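Local coordinates for uncharacterized protein (Bacteroides uniformis, PDB 4JPQ), which is of unknown function but probably binds carbohydrate through a beta-sandwich domain of the CBD9-like kind, at residues A22-L27 with E156-I161; F53-T58 with I62-K67. All coordinates share one frame; numbering follows the deposited sequence.

Contact 1. Residues A22-L27 with E156-I161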
# COMPACT_ATOMS: atom_id res chain seq x y z
N ALA A 22 15.86 1.01 -6.58
CA ALA A 22 15.98 2.03 -7.63
C ALA A 22 14.77 2.93 -7.84
O ALA A 22 14.89 3.96 -8.49
CB ALA A 22 16.32 1.35 -8.96
N VAL A 23 13.61 2.58 -7.28
CA VAL A 23 12.37 3.34 -7.54
C VAL A 23 12.37 4.81 -7.08
O VAL A 23 11.86 5.66 -7.80
CB VAL A 23 11.12 2.58 -7.03
CG1 VAL A 23 9.85 3.41 -7.08
CG2 VAL A 23 10.93 1.31 -7.85
N PRO A 24 12.89 5.11 -5.88
CA PRO A 24 12.86 6.52 -5.43
C PRO A 24 13.58 7.47 -6.37
O PRO A 24 13.09 8.58 -6.62
CB PRO A 24 13.53 6.46 -4.06
CG PRO A 24 13.15 5.11 -3.56
CD PRO A 24 13.27 4.22 -4.77
N SER A 25 14.72 7.03 -6.88
CA SER A 25 15.49 7.79 -7.87
C SER A 25 14.71 7.94 -9.18
O SER A 25 14.64 9.03 -9.74
CB SER A 25 16.79 7.07 -8.17
OG SER A 25 17.45 7.65 -9.26
N LEU A 26 14.11 6.85 -9.64
CA LEU A 26 13.30 6.86 -10.86
C LEU A 26 12.17 7.89 -10.77
O LEU A 26 11.95 8.67 -11.70
CB LEU A 26 12.70 5.48 -11.12
CG LEU A 26 11.91 5.26 -12.40
CD1 LEU A 26 12.79 5.50 -13.61
CD2 LEU A 26 11.36 3.85 -12.44
N LEU A 27 11.49 7.88 -9.63
CA LEU A 27 10.36 8.77 -9.39
C LEU A 27 10.78 10.23 -9.26
O LEU A 27 10.09 11.11 -9.79
CB LEU A 27 9.54 8.29 -8.20
CG LEU A 27 8.90 6.90 -8.39
CD1 LEU A 27 8.21 6.49 -7.10
CD2 LEU A 27 7.90 6.83 -9.53
N GLU A 156 11.17 4.47 4.84
CA GLU A 156 10.58 4.49 3.52
C GLU A 156 10.41 3.07 3.01
O GLU A 156 11.16 2.17 3.40
CB GLU A 156 11.44 5.28 2.54
CG GLU A 156 11.82 6.67 3.03
CD GLU A 156 12.52 7.54 1.99
OE1 GLU A 156 12.61 7.14 0.82
OE2 GLU A 156 12.97 8.65 2.37
N LEU A 157 9.43 2.88 2.14
CA LEU A 157 9.10 1.57 1.59
C LEU A 157 8.56 1.69 0.18
O LEU A 157 7.82 2.62 -0.11
CB LEU A 157 8.08 0.88 2.49
CG LEU A 157 7.61 -0.53 2.09
CD1 LEU A 157 7.42 -1.41 3.32
CD2 LEU A 157 6.36 -0.55 1.22
N VAL A 158 8.89 0.69 -0.65
CA VAL A 158 8.53 0.63 -2.05
C VAL A 158 7.94 -0.72 -2.40
O VAL A 158 8.41 -1.74 -1.91
CB VAL A 158 9.77 0.86 -2.93
CG1 VAL A 158 9.54 0.49 -4.40
CG2 VAL A 158 10.20 2.31 -2.82
N MSE A 159 6.93 -0.68 -3.27
CA MSE A 159 6.30 -1.87 -3.82
C MSE A 159 6.22 -1.67 -5.31
O MSE A 159 5.78 -0.61 -5.78
CB MSE A 159 4.87 -2.06 -3.28
CG MSE A 159 4.85 -2.54 -1.84
SE MSE A 159 3.03 -3.08 -1.36
CE MSE A 159 2.38 -1.53 -0.32
N VAL A 160 6.66 -2.68 -6.06
CA VAL A 160 6.55 -2.71 -7.53
C VAL A 160 5.56 -3.85 -7.80
O VAL A 160 5.90 -5.02 -7.64
CB VAL A 160 7.91 -2.97 -8.20
CG1 VAL A 160 7.78 -2.98 -9.71
CG2 VAL A 160 8.92 -1.94 -7.74
N ILE A 161 4.32 -3.49 -8.14
CA ILE A 161 3.23 -4.46 -8.31
C ILE A 161 2.98 -4.74 -9.80
O ILE A 161 2.40 -3.90 -10.49
CB ILE A 161 1.94 -3.93 -7.63
CG1 ILE A 161 2.17 -3.73 -6.13
CG2 ILE A 161 0.78 -4.90 -7.85
CD1 ILE A 161 1.08 -2.94 -5.43

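Contact 2. Residues F53-T58 with I62-K67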
# COMPACT_ATOMS: atom_id res chain seq x y z
N PHE A 53 2.89 9.45 0.43
CA PHE A 53 3.12 8.43 -0.58
C PHE A 53 3.07 9.01 -1.99
O PHE A 53 2.71 10.16 -2.17
CB PHE A 53 2.07 7.32 -0.44
CG PHE A 53 0.71 7.71 -0.95
CD1 PHE A 53 -0.12 8.52 -0.19
CD2 PHE A 53 0.25 7.26 -2.19
CE1 PHE A 53 -1.39 8.88 -0.65
CE2 PHE A 53 -1.00 7.61 -2.66
CZ PHE A 53 -1.83 8.42 -1.89
N ARG A 54 3.46 8.21 -2.98
CA ARG A 54 3.35 8.59 -4.38
C ARG A 54 3.29 7.36 -5.25
O ARG A 54 3.77 6.30 -4.88
CB ARG A 54 4.46 9.52 -4.84
CG ARG A 54 5.85 8.95 -4.69
CD ARG A 54 6.87 9.93 -5.21
NE ARG A 54 8.22 9.44 -4.98
CZ ARG A 54 9.34 10.09 -5.30
NH1 ARG A 54 9.31 11.27 -5.93
NH2 ARG A 54 10.52 9.54 -5.03
N ILE A 55 2.69 7.54 -6.41
CA ILE A 55 2.39 6.46 -7.30
C ILE A 55 2.58 6.82 -8.78
O ILE A 55 2.32 7.95 -9.19
CB ILE A 55 0.95 5.95 -6.99
CG1 ILE A 55 0.65 4.64 -7.75
CG2 ILE A 55 -0.11 7.04 -7.24
CD1 ILE A 55 -0.66 4.01 -7.39
N ALA A 56 3.01 5.83 -9.55
CA ALA A 56 3.21 5.96 -11.00
C ALA A 56 3.11 4.58 -11.63
O ALA A 56 2.89 3.60 -10.91
CB ALA A 56 4.55 6.57 -11.28
N HIS A 57 3.27 4.49 -12.95
CA HIS A 57 3.22 3.19 -13.62
C HIS A 57 4.09 3.09 -14.85
O HIS A 57 4.37 4.09 -15.50
CB HIS A 57 1.77 2.79 -13.97
CG HIS A 57 1.18 3.57 -15.11
ND1 HIS A 57 0.95 3.01 -16.35
CD2 HIS A 57 0.75 4.85 -15.19
CE1 HIS A 57 0.39 3.91 -17.14
NE2 HIS A 57 0.27 5.04 -16.46
N THR A 58 4.48 1.86 -15.16
CA THR A 58 5.27 1.55 -16.34
C THR A 58 4.44 1.04 -17.51
O THR A 58 4.98 0.85 -18.60
CB THR A 58 6.33 0.49 -16.00
OG1 THR A 58 5.69 -0.75 -15.65
CG2 THR A 58 7.18 0.96 -14.82
N ILE A 62 2.75 -1.16 -11.38
CA ILE A 62 2.41 -0.02 -10.52
C ILE A 62 3.59 0.15 -9.57
O ILE A 62 4.02 -0.83 -8.96
CB ILE A 62 1.15 -0.26 -9.65
CG1 ILE A 62 -0.06 -0.51 -10.54
CG2 ILE A 62 0.90 0.95 -8.75
CD1 ILE A 62 -1.31 -0.93 -9.79
N LEU A 63 4.03 1.39 -9.42
CA LEU A 63 5.15 1.77 -8.58
C LEU A 63 4.64 2.61 -7.42
O LEU A 63 4.08 3.69 -7.65
CB LEU A 63 6.13 2.60 -9.40
CG LEU A 63 6.64 2.01 -10.71
CD1 LEU A 63 7.63 2.97 -11.34
CD2 LEU A 63 7.28 0.65 -10.50
N LEU A 64 4.85 2.14 -6.19
CA LEU A 64 4.46 2.84 -4.95
C LEU A 64 5.66 3.14 -4.09
O LEU A 64 6.52 2.27 -3.94
CB LEU A 64 3.56 1.98 -4.07
CG LEU A 64 2.14 1.70 -4.46
CD1 LEU A 64 1.56 0.72 -3.46
CD2 LEU A 64 1.35 2.99 -4.48
N HIS A 65 5.67 4.33 -3.49
CA HIS A 65 6.73 4.78 -2.61
C HIS A 65 6.08 5.52 -1.45
O HIS A 65 5.41 6.52 -1.67
CB HIS A 65 7.70 5.69 -3.38
CG HIS A 65 8.85 6.18 -2.57
ND1 HIS A 65 9.31 7.48 -2.62
CD2 HIS A 65 9.61 5.56 -1.64
CE1 HIS A 65 10.31 7.63 -1.77
NE2 HIS A 65 10.52 6.48 -1.17
N TYR A 66 6.24 4.97 -0.24
CA TYR A 66 5.73 5.54 1.00
C TYR A 66 6.88 6.09 1.81
O TYR A 66 7.95 5.47 1.85
CB TYR A 66 5.10 4.45 1.87
CG TYR A 66 3.84 3.83 1.36
CD1 TYR A 66 3.88 2.71 0.52
CD2 TYR A 66 2.58 4.32 1.75
CE1 TYR A 66 2.71 2.11 0.06
CE2 TYR A 66 1.41 3.73 1.30
CZ TYR A 66 1.48 2.62 0.46
OH TYR A 66 0.33 2.03 -0.00
N LYS A 67 6.65 7.22 2.49
CA LYS A 67 7.60 7.82 3.45
C LYS A 67 6.85 7.96 4.77
O LYS A 67 5.73 8.45 4.79
CB LYS A 67 8.08 9.18 2.98
CG LYS A 67 9.06 9.16 1.82
CD LYS A 67 9.28 10.54 1.20
CE LYS A 67 9.89 11.57 2.16
NZ LYS A 67 10.20 12.83 1.42

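Contact 1. Residues A22-L27 with E156-I161
Pro24 brings the one ring to this contact, a pyrrolidine that meets Val158 through two adjacent ring carbons: Pro24 CG and CD both sit about 4.1 Å from Val158 CG2. The rest of the contact is branched aliphatic carbon. Val158 divides its two methyls between two neighbours on the helix. Its CG2 takes the proline, while its CG1, anti to the backbone N (chi1 166°), turns to Val23 and lies 3.7 Å from Val23 CB. Val23 is itself forked: its CG2, placed anti to the carbonyl carbon, reaches 3.8 Å to Val160 CG2 and equally 3.8 Å to Val158 CG1, bridging two strand residues that are two positions apart. The valine pairs approach at a slant, with no hydrogen bond across the segments, and all three valines are buried.

The helix axis passes 10.2 Å from the strand axis at 83°, almost perpendicular. Leu157, Met159 and Ile161 leave the other side of the strand and touch strand 102-108, whereas Trp138 and His65 flank Val158. This arrangement, a short helix laid crosswise over the Val158 and Val160 side of a strand whose other side packs against a further strand, is consistent with a beta-sandwich of the CBD9-like kind.

Contact 2. Residues F53-T58 with I62-K67
Two first torsions bring Arg54 and His65 side by side: His65 has its CG anti to the backbone N (chi1 -179°), while Arg54 has CG lodged between its backbone N and carbonyl carbon (59°) and then runs extended to NE. The two chains leave the sheet in the same direction, and Arg54 NE donates a bent hydrogen bond of 3.3 Å to His65 ND1. The donor lies in the imidazole plane, at the ring's edge, although the guanidinium and ring planes are turned 41° apart. With ND1 accepting, NE2 is left to pair with Glu156, and Arg54 NH1 forms a salt bridge with Asp28, so both groups are gripped at more than one point.

Beneath them the backbones form a regular antiparallel pairing. Arg54 and His65 exchange two hydrogen bonds, as do Ala56 and Leu63, where Leu63 N lies 2.9 Å from Ala56 O. On the other side of the sheet Ile55 CD1 touches Ile62 CG2 and Leu64 CD2, each at 3.7 Å. Phe53 CB approaches the Tyr66 ring obliquely, 3.7 Å from Tyr66 CD2. Near the turn, Thr58 CG2 meets Leu63 CD1 at 4.0 Å, the two side chains crossing at about a right angle.

This beta hairpin runs between strand 6-11, which is parallel to 50-57, and strand 152-162, antiparallel to 61-70. Helix 23-29 lies over the Arg54, Ala56 and His65 side, while Phe53 stacks with Phe183 on the other.

The two contacts show how neighbouring strands 50-57, 61-70 and 152-162 can carry both their own pairing and a helix laid across them. The centres of contact 1 and contact 2 are about 6 Å apart. Strand 61-70 of contact 2 pairs antiparallel with 152-162 of contact 1, as where Ile161 N lies 2.8 Å from Ile62 O, a probable hydrogen bond. Along the chain the helix comes first, then the hairpin, and the last strand only some ninety residues later, so contact 1 encloses contact 2 in sequence. Helix 23-29 belongs to contact 1 and also packs on contact 2, Leu27 against Arg54. Local and distant segments thus build one buried region of the fold.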